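Local coordinates for extrinsic protein in photosystem II (Chaetoceros gracilis, PDB 4K7B) that probably binds to the photosystem II core as an extrinsic subunit and supports its photosynthetic function in a marine centric diatom, at residues R11-Y16 / I43-G48. Residues are numbered along the deposited sequence; the frame is centred on the assembly and turned at random.
Sequences RARGLY and ILFNSG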
loop_
_atom_site.group_PDB
_atom_site.type_symbol
_atom_site.label_atom_id
_atom_site.label_comp_id
_atom_site.label_asym_id
_atom_site.label_seq_id
_atom_site.Cartn_x
_atom_site.Cartn_y
_atom_site.Cartn_z
ATOM N N ARG A 11 14.439 -3.172 -5.329
ATOM C CA ARG A 11 14.055 -4.199 -4.373
ATOM C C ARG A 11 12.992 -3.638 -3.418
ATOM O O ARG A 11 11.980 -4.293 -3.142
ATOM C CB ARG A 11 15.303 -4.658 -3.603
ATOM C CG ARG A 11 15.319 -6.113 -3.187
ATOM C CD ARG A 11 16.679 -6.530 -2.602
ATOM N NE ARG A 11 17.616 -7.040 -3.611
ATOM C CZ ARG A 11 18.799 -6.489 -3.873
ATOM N NH1 ARG A 11 19.196 -5.415 -3.203
ATOM N NH2 ARG A 11 19.588 -7.008 -4.805
ATOM N N ALA A 12 13.230 -2.433 -2.930
ATOM C CA ALA A 12 12.271 -1.819 -2.017
ATOM C C ALA A 12 10.940 -1.504 -2.717
ATOM O O ALA A 12 9.856 -1.802 -2.189
ATOM C CB ALA A 12 12.866 -0.572 -1.387
ATOM N N ARG A 13 11.018 -0.929 -3.913
ATOM C CA ARG A 13 9.813 -0.581 -4.650
ATOM C C ARG A 13 8.999 -1.828 -4.983
ATOM O O ARG A 13 7.777 -1.859 -4.836
ATOM C CB ARG A 13 10.185 0.226 -5.905
ATOM C CG ARG A 13 9.055 0.502 -6.866
ATOM C CD ARG A 13 9.475 1.557 -7.907
ATOM N NE ARG A 13 9.697 2.848 -7.262
ATOM C CZ ARG A 13 8.731 3.718 -6.988
ATOM N NH1 ARG A 13 7.475 3.448 -7.329
ATOM N NH2 ARG A 13 9.020 4.870 -6.385
ATOM N N GLY A 14 9.693 -2.891 -5.428
ATOM C CA GLY A 14 9.047 -4.139 -5.773
ATOM C C GLY A 14 8.416 -4.811 -4.567
ATOM O O GLY A 14 7.202 -5.015 -4.520
ATOM N N LEU A 15 9.238 -5.154 -3.580
ATOM C CA LEU A 15 8.749 -5.952 -2.459
ATOM C C LEU A 15 7.743 -5.177 -1.600
ATOM O O LEU A 15 6.620 -5.665 -1.326
ATOM C CB LEU A 15 9.917 -6.449 -1.611
ATOM C CG LEU A 15 10.836 -7.462 -2.295
ATOM C CD1 LEU A 15 12.047 -7.739 -1.416
ATOM C CD2 LEU A 15 10.061 -8.743 -2.592
ATOM N N TYR A 16 8.109 -3.953 -1.221
ATOM C CA TYR A 16 7.241 -3.220 -0.300
ATOM C C TYR A 16 6.070 -2.602 -1.057
ATOM O O TYR A 16 4.944 -2.569 -0.546
ATOM C CB TYR A 16 8.030 -2.184 0.507
ATOM C CG TYR A 16 9.104 -2.860 1.315
ATOM C CD1 TYR A 16 8.769 -3.830 2.261
ATOM C CD2 TYR A 16 10.450 -2.572 1.113
ATOM C CE1 TYR A 16 9.741 -4.485 2.982
ATOM C CE2 TYR A 16 11.430 -3.225 1.829
ATOM C CZ TYR A 16 11.067 -4.175 2.763
ATOM O OH TYR A 16 12.028 -4.827 3.486
ATOM N N ILE A 43 6.991 2.088 5.837
ATOM C CA ILE A 43 8.265 2.677 6.258
ATOM C C ILE A 43 9.387 2.358 5.264
ATOM O O ILE A 43 10.133 3.246 4.827
ATOM C CB ILE A 43 8.673 2.177 7.643
ATOM C CG1 ILE A 43 7.642 2.614 8.684
ATOM C CG2 ILE A 43 10.046 2.707 8.010
ATOM C CD1 ILE A 43 7.837 1.945 10.048
ATOM N N LEU A 44 9.483 1.083 4.900
ATOM C CA LEU A 44 10.599 0.604 4.098
ATOM C C LEU A 44 10.443 0.938 2.613
ATOM O O LEU A 44 11.440 1.109 1.907
ATOM C CB LEU A 44 10.805 -0.891 4.329
ATOM C CG LEU A 44 11.215 -1.191 5.772
ATOM C CD1 LEU A 44 11.214 -2.686 6.036
ATOM C CD2 LEU A 44 12.556 -0.566 6.095
ATOM N N PHE A 45 9.202 1.061 2.137
ATOM C CA PHE A 45 8.994 1.640 0.817
ATOM C C PHE A 45 9.467 3.076 0.822
ATOM O O PHE A 45 10.207 3.506 -0.041
ATOM C CB PHE A 45 7.532 1.617 0.364
ATOM C CG PHE A 45 7.337 2.209 -1.013
ATOM C CD1 PHE A 45 7.413 1.405 -2.145
ATOM C CD2 PHE A 45 7.130 3.580 -1.179
ATOM C CE1 PHE A 45 7.265 1.940 -3.412
ATOM C CE2 PHE A 45 6.982 4.126 -2.436
ATOM C CZ PHE A 45 7.056 3.309 -3.572
ATOM N N ASN A 46 8.999 3.849 1.795
ATOM C CA ASN A 46 9.335 5.256 1.789
ATOM C C ASN A 46 10.841 5.510 1.890
ATOM O O ASN A 46 11.358 6.403 1.216
ATOM C CB ASN A 46 8.594 5.987 2.920
ATOM C CG ASN A 46 7.084 5.939 2.749
ATOM O OD1 ASN A 46 6.589 5.636 1.668
ATOM N ND2 ASN A 46 6.350 6.243 3.821
ATOM N N SER A 47 11.545 4.730 2.710
ATOM C CA SER A 47 12.991 4.914 2.880
ATOM C C SER A 47 13.812 4.290 1.745
ATOM O O SER A 47 14.841 4.837 1.352
ATOM C CB SER A 47 13.464 4.320 4.214
ATOM O OG SER A 47 12.937 5.028 5.323
ATOM N N GLY A 48 13.364 3.155 1.251
ATOM C CA GLY A 48 14.113 2.414 0.239
ATOM C C GLY A 48 13.897 2.884 -1.180
ATOM O O GLY A 48 14.812 2.855 -2.009
#
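Helix segments 11-16 and 43-48 run nearly antiparallel, at 158°, with their axes 8.4 Å apart, bringing Ala12 opposite Gly48 and Tyr16 opposite Phe45. At the first pair the CB of Ala12 rests directly on the backbone of Gly48, 3.6 Å from its C atom; a CB on Gly48 in this backbone would run into that methyl, so the missing side chain is what permits the close approach. Tyr16 lays one face of its ring on Leu44: CB of Leu44 stands 3.6 Å from the ring centroid and 15° off the normal, a CH-pi contact. Further along the same side chain, CD1 of Leu44 reaches the phenol end, 3.4 Å from OH of Tyr16. The Tyr16 CB in turn meets CB of Phe45 at 3.8 Å. The contact joins helix 6-21 to helix 39-49 in the all-helical domain of this PsbQ-like clan member, without a hydrogen bond between the two segments. An alanine in place of Tyr16 would probably open a gap over Leu44, whose CB and CD1 would lose the aromatic surface they pack on. CG of Phe45 is anti to its backbone N, and the ring atom CE1 lies 3.8 Å from CA of Arg13. In one of its two conformers the Arg13 chain bends at chi3 and sets one guanidinium face over the ring tip, CZ of Phe45 standing 3.5 Å above the guanidinium plane; the two planes are 76° apart, far from a parallel stack. In this conformer NH1 of Arg13 is hydrogen-bonded to the carbonyl oxygen of Asn90, and NH2 makes a weak bond to the Tyr50 hydroxyl. Asn90 and Ile92, in a loop, also touch the Phe45 side chain.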